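Long-range contacts in ZYG-9 (Caenorhabditis elegans, PDB 2OF3), which organizes microtubules and spindle poles during mitosis and meiosis in the one-cell embryo, and is required for default nucleus positioning in oocytes: residues L4-E9 with L82-L87; K106-C111 with T150-I155; G164-T169 with L203-V208; L189-Y194 with I228-A233. All blocks are in the same frame, centred on the assembly; numbering follows the deposited sequence.

Contact 1: L4-E9 with L82-L87; sequences LLSDNE and LSNSDL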
loop_
_atom_site.group_PDB
_atom_site.type_symbol
_atom_site.label_atom_id
_atom_site.label_comp_id
_atom_site.label_asym_id
_atom_site.label_seq_id
_atom_site.Cartn_x
_atom_site.Cartn_y
_atom_site.Cartn_z
ATOM N N LEU A 4 18.564 -13.406 15.528
ATOM C CA LEU A 4 18.387 -11.994 15.726
ATOM C C LEU A 4 16.892 -11.577 15.921
ATOM O O LEU A 4 16.575 -10.601 16.622
ATOM C CB LEU A 4 18.977 -11.315 14.525
ATOM C CG LEU A 4 19.078 -9.807 14.583
ATOM C CD1 LEU A 4 20.065 -9.403 15.699
ATOM C CD2 LEU A 4 19.536 -9.351 13.223
ATOM N N LEU A 5 15.986 -12.346 15.307
ATOM C CA LEU A 5 14.562 -12.041 15.256
ATOM C C LEU A 5 13.858 -13.347 15.365
ATOM O O LEU A 5 14.276 -14.302 14.737
ATOM C CB LEU A 5 14.216 -11.324 13.949
ATOM C CG LEU A 5 12.767 -10.847 13.818
ATOM C CD1 LEU A 5 12.435 -9.762 14.918
ATOM C CD2 LEU A 5 12.600 -10.313 12.376
ATOM N N SER A 6 12.836 -13.432 16.217
ATOM C CA SER A 6 12.131 -14.670 16.498
ATOM C C SER A 6 11.476 -15.376 15.289
ATOM O O SER A 6 11.178 -14.770 14.258
ATOM C CB SER A 6 11.027 -14.405 17.537
ATOM O OG SER A 6 9.993 -13.619 16.934
ATOM N N ASP A 7 11.206 -16.661 15.456
ATOM C CA ASP A 7 10.436 -17.415 14.503
ATOM C C ASP A 7 9.460 -18.147 15.421
ATOM O O ASP A 7 9.797 -19.193 15.986
ATOM C CB ASP A 7 11.391 -18.363 13.757
ATOM C CG ASP A 7 10.680 -19.528 13.055
ATOM O OD1 ASP A 7 9.437 -19.460 12.841
ATOM O OD2 ASP A 7 11.380 -20.526 12.708
ATOM N N ASN A 8 8.279 -17.590 15.630
ATOM C CA ASN A 8 7.250 -18.203 16.462
ATOM C C ASN A 8 5.894 -17.835 15.858
ATOM O O ASN A 8 5.807 -17.213 14.787
ATOM C CB ASN A 8 7.393 -17.727 17.955
ATOM C CG ASN A 8 7.307 -16.201 18.102
ATOM O OD1 ASN A 8 6.624 -15.543 17.320
ATOM N ND2 ASN A 8 8.023 -15.629 19.079
ATOM N N GLU A 9 4.816 -18.152 16.546
ATOM C CA GLU A 9 3.494 -17.812 16.043
ATOM C C GLU A 9 2.835 -16.705 16.852
ATOM O O GLU A 9 1.600 -16.664 16.979
ATOM C CB GLU A 9 2.635 -19.057 16.108
ATOM C CG GLU A 9 3.031 -20.044 15.052
ATOM C CD GLU A 9 2.181 -21.273 15.088
ATOM O OE1 GLU A 9 0.921 -21.156 15.122
ATOM O OE2 GLU A 9 2.788 -22.377 15.078
ATOM N N LEU A 82 8.800 -13.491 8.190
ATOM C CA LEU A 82 7.385 -13.864 8.131
ATOM C C LEU A 82 6.666 -13.799 9.495
ATOM O O LEU A 82 5.547 -13.233 9.586
ATOM C CB LEU A 82 7.210 -15.298 7.600
ATOM C CG LEU A 82 7.227 -15.344 6.098
ATOM C CD1 LEU A 82 7.385 -16.809 5.762
ATOM C CD2 LEU A 82 5.901 -14.721 5.446
ATOM N N SER A 83 7.298 -14.378 10.532
ATOM C CA SER A 83 6.711 -14.441 11.878
ATOM C C SER A 83 6.423 -13.040 12.405
ATOM O O SER A 83 5.485 -12.851 13.170
ATOM C CB SER A 83 7.686 -15.083 12.864
ATOM O OG SER A 83 7.811 -16.470 12.615
ATOM N N ASN A 84 7.237 -12.080 11.986
ATOM C CA ASN A 84 7.205 -10.703 12.492
ATOM C C ASN A 84 6.829 -9.675 11.446
ATOM O O ASN A 84 7.039 -8.489 11.652
ATOM C CB ASN A 84 8.564 -10.369 13.175
ATOM C CG ASN A 84 8.776 -11.206 14.366
ATOM O OD1 ASN A 84 8.105 -11.025 15.406
ATOM N ND2 ASN A 84 9.621 -12.210 14.234
ATOM N N SER A 85 6.234 -10.132 10.347
ATOM C CA SER A 85 5.930 -9.277 9.202
ATOM C C SER A 85 5.075 -8.096 9.594
ATOM O O SER A 85 5.328 -6.959 9.139
ATOM C CB SER A 85 5.227 -10.041 8.083
ATOM O OG SER A 85 3.876 -10.440 8.434
ATOM N N ASP A 86 4.083 -8.326 10.438
ATOM C CA ASP A 86 3.204 -7.249 10.865
ATOM C C ASP A 86 3.977 -6.139 11.599
ATOM O O ASP A 86 3.723 -4.961 11.378
ATOM C CB ASP A 86 2.029 -7.824 11.700
ATOM C CG ASP A 86 2.484 -8.537 12.995
ATOM O OD1 ASP A 86 3.370 -9.433 12.909
ATOM O OD2 ASP A 86 1.948 -8.227 14.124
ATOM N N LEU A 87 4.936 -6.494 12.431
ATOM C CA LEU A 87 5.682 -5.498 13.233
ATOM C C LEU A 87 6.725 -4.823 12.402
ATOM O O LEU A 87 6.987 -3.633 12.589
ATOM C CB LEU A 87 6.349 -6.174 14.443
ATOM C CG LEU A 87 5.376 -6.921 15.399
ATOM C CD1 LEU A 87 6.163 -7.695 16.514
ATOM C CD2 LEU A 87 4.396 -5.929 16.029
HETATM O O HOH W 1 4.315 -14.987 14.231
HETATM O O HOH W 2 6.312 -12.832 16.434
#
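In Asn84 chi1 (-65°) sets CG beside the backbone N, on the side from which ND2 meets Ser6, whose OG, set between its own backbone N and carbonyl carbon (chi1 70°), is placed to accept. ND2 of Asn84 donates to OG of Ser6 over 3.1 Å, a nearly straight bond lying in the plane of the amide. A second bond of ND2, to the carbonyl of Ser80, helps fix the rotation of the amide, and OG of Ser6 is also bonded to Gln46. Leu5 meets the same amide tip to tip, its CG 3.5 Å from ND2 of Asn84. One residue earlier, OG of Ser83 lies 3.0 Å from the carbonyl O of Asn8, though the carbonyl of Arg79 competes for its proton. A water donates to both O of Asn8 and O of Ser83, 2.7 Å from each, and so bridges the two backbones. The contact lays an N-terminal segment without helix or strand over the break between helix 78-83 and helix 85-95. Leu5 continues inward onto Leu70 and Leu73 of helix 60-76, and beyond Glu9 the chain enters helix 10-19, whose Arg14 touches Asn84.

Contact 2: K106-C111 with T150-I155; sequences KVLELC and TSVRDI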
loop_
_atom_site.group_PDB
_atom_site.type_symbol
_atom_site.label_atom_id
_atom_site.label_comp_id
_atom_site.label_asym_id
_atom_site.label_seq_id
_atom_site.Cartn_x
_atom_site.Cartn_y
_atom_site.Cartn_z
ATOM N N LYS A 106 16.129 1.613 1.106
ATOM C CA LYS A 106 16.340 0.354 1.827
ATOM C C LYS A 106 15.086 -0.116 2.562
ATOM O O LYS A 106 14.916 -1.312 2.777
ATOM C CB LYS A 106 17.435 0.475 2.902
ATOM C CG LYS A 106 18.878 0.712 2.376
ATOM C CD LYS A 106 19.330 -0.459 1.519
ATOM C CE LYS A 106 20.531 -0.068 0.645
ATOM N NZ LYS A 106 21.255 -1.330 0.361
ATOM N N VAL A 107 14.275 0.824 3.037
ATOM C CA VAL A 107 12.971 0.459 3.632
ATOM C C VAL A 107 12.134 -0.249 2.589
ATOM O O VAL A 107 11.583 -1.300 2.855
ATOM C CB VAL A 107 12.220 1.679 4.182
ATOM C CG1 VAL A 107 10.770 1.302 4.503
ATOM C CG2 VAL A 107 12.952 2.263 5.425
ATOM N N LEU A 108 12.086 0.284 1.361
ATOM C CA LEU A 108 11.234 -0.322 0.339
ATOM C C LEU A 108 11.735 -1.672 -0.084
ATOM O O LEU A 108 10.951 -2.545 -0.427
ATOM C CB LEU A 108 11.050 0.618 -0.862
ATOM C CG LEU A 108 10.335 1.912 -0.438
ATOM C CD1 LEU A 108 10.415 2.802 -1.653
ATOM C CD2 LEU A 108 8.850 1.649 -0.091
ATOM N N GLU A 109 13.054 -1.865 -0.035
ATOM C CA GLU A 109 13.645 -3.167 -0.324
ATOM C C GLU A 109 13.232 -4.158 0.722
ATOM O O GLU A 109 12.883 -5.299 0.383
ATOM C CB GLU A 109 15.153 -3.020 -0.342
ATOM C CG GLU A 109 15.925 -4.255 -0.443
ATOM C CD GLU A 109 17.438 -3.959 -0.366
ATOM O OE1 GLU A 109 17.857 -2.781 -0.518
ATOM O OE2 GLU A 109 18.198 -4.919 -0.171
ATOM N N LEU A 110 13.247 -3.746 1.992
ATOM C CA LEU A 110 12.701 -4.629 3.052
ATOM C C LEU A 110 11.210 -4.937 2.851
ATOM O O LEU A 110 10.805 -6.096 2.990
ATOM C CB LEU A 110 12.956 -4.104 4.482
ATOM C CG LEU A 110 12.492 -5.025 5.616
ATOM C CD1 LEU A 110 13.155 -6.439 5.525
ATOM C CD2 LEU A 110 12.785 -4.391 6.968
ATOM N N CYS A 111 10.403 -3.927 2.521
ATOM C CA CYS A 111 8.962 -4.121 2.323
ATOM C C CYS A 111 8.745 -5.127 1.200
ATOM O O CYS A 111 7.918 -6.020 1.324
ATOM C CB CYS A 111 8.248 -2.798 1.958
ATOM S SG CYS A 111 8.204 -1.625 3.322
ATOM N N THR A 150 8.236 3.848 -8.868
ATOM C CA THR A 150 8.283 2.525 -9.438
ATOM C C THR A 150 8.444 1.410 -8.401
ATOM O O THR A 150 7.844 0.336 -8.506
ATOM C CB THR A 150 9.432 2.465 -10.481
ATOM O OG1 THR A 150 9.059 3.342 -11.547
ATOM C CG2 THR A 150 9.623 1.046 -11.026
ATOM N N SER A 151 9.287 1.658 -7.419
ATOM C CA SER A 151 9.600 0.680 -6.374
ATOM C C SER A 151 8.366 0.462 -5.517
ATOM O O SER A 151 8.087 -0.667 -5.092
ATOM C CB SER A 151 10.742 1.201 -5.481
ATOM O OG SER A 151 11.992 1.056 -6.159
ATOM N N VAL A 152 7.647 1.557 -5.278
ATOM C CA VAL A 152 6.394 1.526 -4.508
ATOM C C VAL A 152 5.354 0.731 -5.291
ATOM O O VAL A 152 4.713 -0.139 -4.700
ATOM C CB VAL A 152 5.908 2.914 -4.191
ATOM C CG1 VAL A 152 4.475 2.862 -3.606
ATOM C CG2 VAL A 152 6.951 3.633 -3.237
ATOM N N ARG A 153 5.241 0.935 -6.604
ATOM C CA ARG A 153 4.238 0.213 -7.360
ATOM C C ARG A 153 4.543 -1.232 -7.436
ATOM O O ARG A 153 3.608 -2.041 -7.445
ATOM C CB ARG A 153 4.034 0.754 -8.782
ATOM C CG ARG A 153 3.279 -0.202 -9.732
ATOM C CD ARG A 153 1.759 -0.533 -9.312
ATOM N NE ARG A 153 0.983 0.320 -10.168
ATOM C CZ ARG A 153 0.379 0.055 -11.337
ATOM N NH1 ARG A 153 0.154 -1.153 -11.891
ATOM N NH2 ARG A 153 -0.121 1.109 -11.898
ATOM N N ASP A 154 5.820 -1.604 -7.492
ATOM C CA ASP A 154 6.192 -3.042 -7.480
ATOM C C ASP A 154 5.744 -3.717 -6.191
ATOM O O ASP A 154 5.302 -4.880 -6.227
ATOM C CB ASP A 154 7.703 -3.265 -7.629
ATOM C CG ASP A 154 8.247 -2.814 -8.992
ATOM O OD1 ASP A 154 7.478 -2.862 -10.008
ATOM O OD2 ASP A 154 9.437 -2.397 -9.036
ATOM N N ILE A 155 5.844 -3.017 -5.061
ATOM C CA ILE A 155 5.299 -3.585 -3.778
ATOM C C ILE A 155 3.764 -3.651 -3.822
ATOM O O ILE A 155 3.180 -4.625 -3.443
ATOM C CB ILE A 155 5.777 -2.789 -2.506
ATOM C CG1 ILE A 155 7.281 -2.895 -2.321
ATOM C CG2 ILE A 155 5.025 -3.225 -1.202
ATOM C CD1 ILE A 155 7.834 -1.620 -1.688
#
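Leu108 is the first residue of 106-111 to meet the neighbouring helix, and its two methyl groups have different nearest partners. CD1 reaches CG2 of Val152 at 3.9 Å, the two side chains crossing obliquely, and also comes near CB of Ser151. CD2 packs 3.8 Å from CD1 of Ile155, whose side chain runs at about a right angle to that of the leucine. The same isoleucine methyl lies 3.5 Å from the backbone O of Leu108, so the tip of Ile155 rests against main chain as well as side chain. An alanine in place of Leu108 lacks CG and both methyls and would probably open a gap beside Val152 and Ile155. One turn on, Cys111 presents CB rather than sulphur: CB stands 3.9 Å from CD1 of Ile155, while SG is turned beside its own backbone N (chi1 -69°). The Ile155 methyl is thereby held between successive turns of the partner helix.

No hydrogen bond crosses this interface, which is wholly one of van der Waals contact. Leu137 of helix 127-139 touches Leu108, Val152 and Ile155 alike, closing the apolar cluster from a third helix. The axes of the two segments run nearly parallel, 16° apart, with a closest approach of 9.9 Å. Side-by-side, nearly parallel helices of this kind, here with helix 127-139 touching both, are typical of the HEAT-like all-helical solenoid of TOG domains.

Contact 3: G164-T169 with L203-V208; sequences GPLKMT and LKSLSV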
loop_
_atom_site.group_PDB
_atom_site.type_symbol
_atom_site.label_atom_id
_atom_site.label_comp_id
_atom_site.label_asym_id
_atom_site.label_seq_id
_atom_site.Cartn_x
_atom_site.Cartn_y
_atom_site.Cartn_z
ATOM N N GLY A 164 -5.846 -9.013 -3.128
ATOM C CA GLY A 164 -6.884 -9.054 -4.140
ATOM C C GLY A 164 -7.478 -7.683 -4.398
ATOM O O GLY A 164 -7.556 -6.849 -3.486
ATOM N N PRO A 165 -7.903 -7.423 -5.650
ATOM C CA PRO A 165 -8.524 -6.157 -6.004
ATOM C C PRO A 165 -9.696 -5.696 -5.181
ATOM O O PRO A 165 -9.813 -4.493 -4.882
ATOM C CB PRO A 165 -8.937 -6.386 -7.443
ATOM C CG PRO A 165 -7.794 -7.152 -7.946
ATOM C CD PRO A 165 -7.678 -8.231 -6.858
ATOM N N LEU A 166 -10.568 -6.617 -4.789
ATOM C CA LEU A 166 -11.724 -6.205 -4.015
ATOM C C LEU A 166 -11.364 -5.604 -2.683
ATOM O O LEU A 166 -11.992 -4.658 -2.256
ATOM C CB LEU A 166 -12.740 -7.366 -3.864
ATOM C CG LEU A 166 -13.978 -7.093 -2.977
ATOM C CD1 LEU A 166 -14.886 -5.970 -3.549
ATOM C CD2 LEU A 166 -14.785 -8.380 -2.781
ATOM N N LYS A 167 -10.381 -6.153 -1.988
ATOM C CA LYS A 167 -9.998 -5.572 -0.698
ATOM C C LYS A 167 -8.986 -4.430 -0.826
ATOM O O LYS A 167 -8.887 -3.634 0.083
ATOM C CB LYS A 167 -9.396 -6.629 0.252
ATOM C CG LYS A 167 -10.345 -7.723 0.747
ATOM C CD LYS A 167 -11.368 -7.200 1.758
ATOM C CE LYS A 167 -12.233 -8.361 2.399
ATOM N NZ LYS A 167 -11.387 -9.612 2.688
ATOM N N MET A 168 -8.218 -4.353 -1.923
ATOM C CA MET A 168 -7.294 -3.237 -2.158
ATOM C C MET A 168 -7.986 -1.943 -2.576
ATOM O O MET A 168 -7.581 -0.853 -2.174
ATOM C CB MET A 168 -6.262 -3.634 -3.228
ATOM C CG MET A 168 -5.102 -4.620 -2.748
ATOM S SD MET A 168 -3.935 -4.031 -1.491
ATOM C CE MET A 168 -2.948 -2.994 -2.527
ATOM N N THR A 169 -9.040 -2.057 -3.378
ATOM C CA THR A 169 -9.636 -0.893 -4.066
ATOM C C THR A 169 -10.175 0.155 -3.132
ATOM O O THR A 169 -9.955 1.336 -3.392
ATOM C CB THR A 169 -10.661 -1.336 -5.114
ATOM O OG1 THR A 169 -9.974 -2.138 -6.070
ATOM C CG2 THR A 169 -11.350 -0.134 -5.849
ATOM N N LEU A 203 -15.822 -5.577 -8.835
ATOM C CA LEU A 203 -15.670 -4.370 -8.033
ATOM C C LEU A 203 -16.973 -3.601 -7.891
ATOM O O LEU A 203 -17.006 -2.504 -7.315
ATOM C CB LEU A 203 -14.564 -3.474 -8.627
ATOM C CG LEU A 203 -13.177 -4.072 -8.942
ATOM C CD1 LEU A 203 -12.195 -2.967 -9.377
ATOM C CD2 LEU A 203 -12.607 -4.882 -7.715
ATOM N N LYS A 204 -18.063 -4.189 -8.385
ATOM C CA LYS A 204 -19.339 -3.489 -8.448
ATOM C C LYS A 204 -19.888 -2.860 -7.147
ATOM O O LYS A 204 -20.553 -1.803 -7.234
ATOM C CB LYS A 204 -20.399 -4.374 -9.090
ATOM C CG LYS A 204 -20.263 -4.504 -10.635
ATOM C CD LYS A 204 -20.074 -3.164 -11.425
ATOM C CE LYS A 204 -20.750 -3.218 -12.835
ATOM N NZ LYS A 204 -20.694 -4.545 -13.634
ATOM N N SER A 205 -19.627 -3.466 -5.971
ATOM C CA SER A 205 -20.115 -2.902 -4.676
ATOM C C SER A 205 -19.395 -1.625 -4.270
ATOM O O SER A 205 -19.831 -0.907 -3.340
ATOM C CB SER A 205 -19.973 -3.915 -3.526
ATOM O OG SER A 205 -18.605 -4.271 -3.304
ATOM N N LEU A 206 -18.302 -1.321 -4.976
ATOM C CA LEU A 206 -17.419 -0.218 -4.577
ATOM C C LEU A 206 -17.696 1.137 -5.251
ATOM O O LEU A 206 -17.157 2.175 -4.820
ATOM C CB LEU A 206 -15.946 -0.633 -4.738
ATOM C CG LEU A 206 -15.577 -1.893 -3.917
ATOM C CD1 LEU A 206 -14.104 -2.152 -4.089
ATOM C CD2 LEU A 206 -15.951 -1.677 -2.424
ATOM N N SER A 207 -18.553 1.164 -6.264
ATOM C CA SER A 207 -18.895 2.460 -6.860
ATOM C C SER A 207 -17.613 3.144 -7.446
ATOM O O SER A 207 -17.388 4.342 -7.249
ATOM C CB SER A 207 -19.550 3.398 -5.832
ATOM O OG SER A 207 -20.899 3.013 -5.573
ATOM N N VAL A 208 -16.811 2.354 -8.146
ATOM C CA VAL A 208 -15.620 2.851 -8.775
ATOM C C VAL A 208 -15.956 3.945 -9.802
ATOM O O VAL A 208 -15.383 5.028 -9.734
ATOM C CB VAL A 208 -14.844 1.719 -9.466
ATOM C CG1 VAL A 208 -13.695 2.289 -10.301
ATOM C CG2 VAL A 208 -14.331 0.703 -8.415
#
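Apolar contacts dominate where Thr169 and Leu206 meet, CD1 of the leucine lying 3.7 Å from CB of the threonine, with the two side chains at a slant to each other. The same methyl also packs on CD1 of Leu166, 3.9 Å away. Leu203 sends CD2 to CB of Pro165, at 4.0 Å, and over the start of the backbone of Leu166. Farther along, CG2 of Thr169 lies 4.0 Å from CG2 of Val208, the side chains crossing at about a right angle.

Hydrogen bonding stays within 164-169. OG1 of Thr169 donates to the carbonyl O of Pro165 over 2.6 Å, while the backbone N of Thr169 reaches that oxygen from the opposite face of its plane. An alanine at Thr169 would remove OG1 and CG2, and is likely to leave the Pro165 carbonyl with one donor fewer and a gap beside Val208.

Tyr194 of helix 181-198 touches both Pro165 and Thr169. The hydroxyl proton of Thr169 goes to its own helix, which is consistent with the side chain, OG1 included, lying against leucine methyls. The result is an apolar seam, exposed at Leu166, between the first turn of helix 165-174 and the loop leading into helix 208-212.

Contact 4: L189-Y194 with I228-A233; sequences LVIEYY and INVLVA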
loop_
_atom_site.group_PDB
_atom_site.type_symbol
_atom_site.label_atom_id
_atom_site.label_comp_id
_atom_site.label_asym_id
_atom_site.label_seq_id
_atom_site.Cartn_x
_atom_site.Cartn_y
_atom_site.Cartn_z
ATOM N N LEU A 189 -4.118 4.639 -11.553
ATOM C CA LEU A 189 -3.422 3.691 -12.463
ATOM C C LEU A 189 -3.503 2.253 -11.954
ATOM O O LEU A 189 -3.628 1.334 -12.744
ATOM C CB LEU A 189 -1.932 4.079 -12.666
ATOM C CG LEU A 189 -1.740 5.395 -13.440
ATOM C CD1 LEU A 189 -0.277 5.711 -13.469
ATOM C CD2 LEU A 189 -2.329 5.373 -14.886
ATOM N N VAL A 190 -3.386 2.049 -10.654
ATOM C CA VAL A 190 -3.589 0.699 -10.090
ATOM C C VAL A 190 -5.058 0.199 -10.321
ATOM O O VAL A 190 -5.277 -0.927 -10.810
ATOM C CB VAL A 190 -3.215 0.630 -8.573
ATOM C CG1 VAL A 190 -3.416 -0.832 -8.056
ATOM C CG2 VAL A 190 -1.732 1.043 -8.362
ATOM N N ILE A 191 -6.044 1.040 -10.011
ATOM C CA ILE A 191 -7.434 0.718 -10.334
ATOM C C ILE A 191 -7.591 0.417 -11.803
ATOM O O ILE A 191 -8.232 -0.565 -12.156
ATOM C CB ILE A 191 -8.368 1.827 -9.879
ATOM C CG1 ILE A 191 -8.352 1.946 -8.325
ATOM C CG2 ILE A 191 -9.811 1.606 -10.469
ATOM C CD1 ILE A 191 -8.980 3.264 -7.721
ATOM N N GLU A 192 -6.998 1.215 -12.693
ATOM C CA GLU A 192 -7.111 0.927 -14.098
ATOM C C GLU A 192 -6.565 -0.483 -14.415
ATOM O O GLU A 192 -7.153 -1.249 -15.177
ATOM C CB GLU A 192 -6.387 1.998 -14.925
ATOM C CG GLU A 192 -6.507 1.710 -16.400
ATOM C CD GLU A 192 -5.553 2.483 -17.272
ATOM O OE1 GLU A 192 -4.920 3.458 -16.790
ATOM O OE2 GLU A 192 -5.464 2.105 -18.468
ATOM N N TYR A 193 -5.442 -0.848 -13.825
ATOM C CA TYR A 193 -4.852 -2.139 -14.065
ATOM C C TYR A 193 -5.723 -3.311 -13.554
ATOM O O TYR A 193 -5.809 -4.360 -14.198
ATOM C CB TYR A 193 -3.489 -2.087 -13.422
ATOM C CG TYR A 193 -2.769 -3.370 -13.153
ATOM C CD1 TYR A 193 -2.171 -4.114 -14.185
ATOM C CD2 TYR A 193 -2.620 -3.798 -11.844
ATOM C CE1 TYR A 193 -1.457 -5.316 -13.888
ATOM C CE2 TYR A 193 -1.930 -4.943 -11.537
ATOM C CZ TYR A 193 -1.341 -5.706 -12.550
ATOM O OH TYR A 193 -0.632 -6.848 -12.137
ATOM N N TYR A 194 -6.364 -3.141 -12.400
ATOM C CA TYR A 194 -7.311 -4.141 -11.889
ATOM C C TYR A 194 -8.447 -4.398 -12.892
ATOM O O TYR A 194 -8.875 -5.548 -13.135
ATOM C CB TYR A 194 -7.909 -3.648 -10.575
ATOM C CG TYR A 194 -6.967 -3.599 -9.376
ATOM C CD1 TYR A 194 -5.718 -4.228 -9.381
ATOM C CD2 TYR A 194 -7.392 -2.989 -8.174
ATOM C CE1 TYR A 194 -4.882 -4.191 -8.223
ATOM C CE2 TYR A 194 -6.583 -2.941 -7.044
ATOM C CZ TYR A 194 -5.334 -3.547 -7.068
ATOM O OH TYR A 194 -4.561 -3.487 -5.904
ATOM N N ILE A 228 -9.784 9.285 -16.809
ATOM C CA ILE A 228 -10.359 8.971 -18.110
ATOM C C ILE A 228 -10.083 7.515 -18.416
ATOM O O ILE A 228 -11.019 6.799 -18.791
ATOM C CB ILE A 228 -9.771 9.878 -19.240
ATOM C CG1 ILE A 228 -10.304 11.291 -19.098
ATOM C CG2 ILE A 228 -10.076 9.291 -20.644
ATOM C CD1 ILE A 228 -9.485 12.327 -19.881
ATOM N N ASN A 229 -8.835 7.055 -18.266
ATOM C CA ASN A 229 -8.556 5.663 -18.608
ATOM C C ASN A 229 -9.201 4.578 -17.724
ATOM O O ASN A 229 -9.478 3.489 -18.200
ATOM C CB ASN A 229 -7.044 5.429 -18.766
ATOM C CG ASN A 229 -6.470 6.060 -20.014
ATOM O OD1 ASN A 229 -5.272 6.322 -20.095
ATOM N ND2 ASN A 229 -7.285 6.285 -20.979
ATOM N N VAL A 230 -9.477 4.885 -16.473
ATOM C CA VAL A 230 -10.303 4.015 -15.631
ATOM C C VAL A 230 -11.725 3.857 -16.231
ATOM O O VAL A 230 -12.228 2.728 -16.375
ATOM C CB VAL A 230 -10.358 4.535 -14.108
ATOM C CG1 VAL A 230 -11.468 3.802 -13.284
ATOM C CG2 VAL A 230 -8.967 4.408 -13.357
ATOM N N LEU A 231 -12.363 4.956 -16.627
ATOM C CA LEU A 231 -13.732 4.916 -17.152
ATOM C C LEU A 231 -13.835 4.205 -18.484
ATOM O O LEU A 231 -14.808 3.462 -18.726
ATOM C CB LEU A 231 -14.297 6.334 -17.253
ATOM C CG LEU A 231 -14.415 7.100 -15.952
ATOM C CD1 LEU A 231 -14.931 8.463 -16.272
ATOM C CD2 LEU A 231 -15.361 6.418 -14.950
ATOM N N VAL A 232 -12.836 4.392 -19.341
ATOM C CA VAL A 232 -12.674 3.635 -20.608
ATOM C C VAL A 232 -12.476 2.130 -20.394
ATOM O O VAL A 232 -13.018 1.306 -21.167
ATOM C CB VAL A 232 -11.461 4.165 -21.421
ATOM C CG1 VAL A 232 -11.170 3.300 -22.643
ATOM C CG2 VAL A 232 -11.678 5.619 -21.838
ATOM N N ALA A 233 -11.667 1.758 -19.387
ATOM C CA ALA A 233 -11.461 0.344 -19.028
ATOM C C ALA A 233 -12.796 -0.282 -18.569
ATOM O O ALA A 233 -13.103 -1.420 -18.930
ATOM C CB ALA A 233 -10.384 0.206 -17.947
HETATM O O HOH W 3 -8.043 2.047 -20.156
#
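Glu192 lays its side chain alongside that of Asn229, both pointing the same way, so that its carboxylate overlaps the asparagine's CB: OE1 is 3.5 Å and OE2 3.7 Å from that carbon. Its chi1 (-180°) sets CG anti to the backbone N, and the extended chain beyond runs beside Asn229. Closer to the backbone, CG2 of Val230 packs against the backbone N of Glu192 and, at 3.9 Å, against CB of Glu192, whose CG comes more loosely to CB of Ala233. The other methyl of Val230, CG1, meets CG2 of Ile191 at 3.9 Å, the two branched side chains set at a slant.

The two segments run almost in the same direction, their axes 13° apart and 8.9 Å from each other at closest approach. Helices 181-198 and 221-238 thus pack side by side, as in the HEAT-like solenoid of TOG domains. Val208 of helix 208-212 touches both Ile191 and Val230, extending the apolar group.

A water joins the polar side of the contact, donating to OE2 of Glu192 at 3.1 Å and to the backbone O of Asn229 at 2.8 Å. The chemistry therefore changes across the interface, from buried branched aliphatic groups to a partly exposed acid that binds a water. Since no direct hydrogen bond passes between the segments, the carboxylate is linked to the neighbouring helix through carbon contacts and this bridging water.

Overall arrangement
From the N terminus, contact 1 closes the first long loop, bringing the chain ahead of helix 10-19 back against the junction of helices 78-83 and 85-95. Contact 2 opens only after that and joins helix 101-120 to helix 146-163, farther along the solenoid. Contacts 3 and 4 then cross, their segments alternating along the chain: helix 165-174 meets the loop after helix 181-198, while that helix itself meets helix 221-238. No contact nests inside another. The centres of contacts 3 and 4 lie 12 Å apart, and Tyr194 packs on Pro165, Met168 and Thr169. Arg153 links contact 2 to contact 4 by packing on Val190, whereas contacts 1 and 4 stand about 36 Å apart between centres, on opposite sides of the chain's centre.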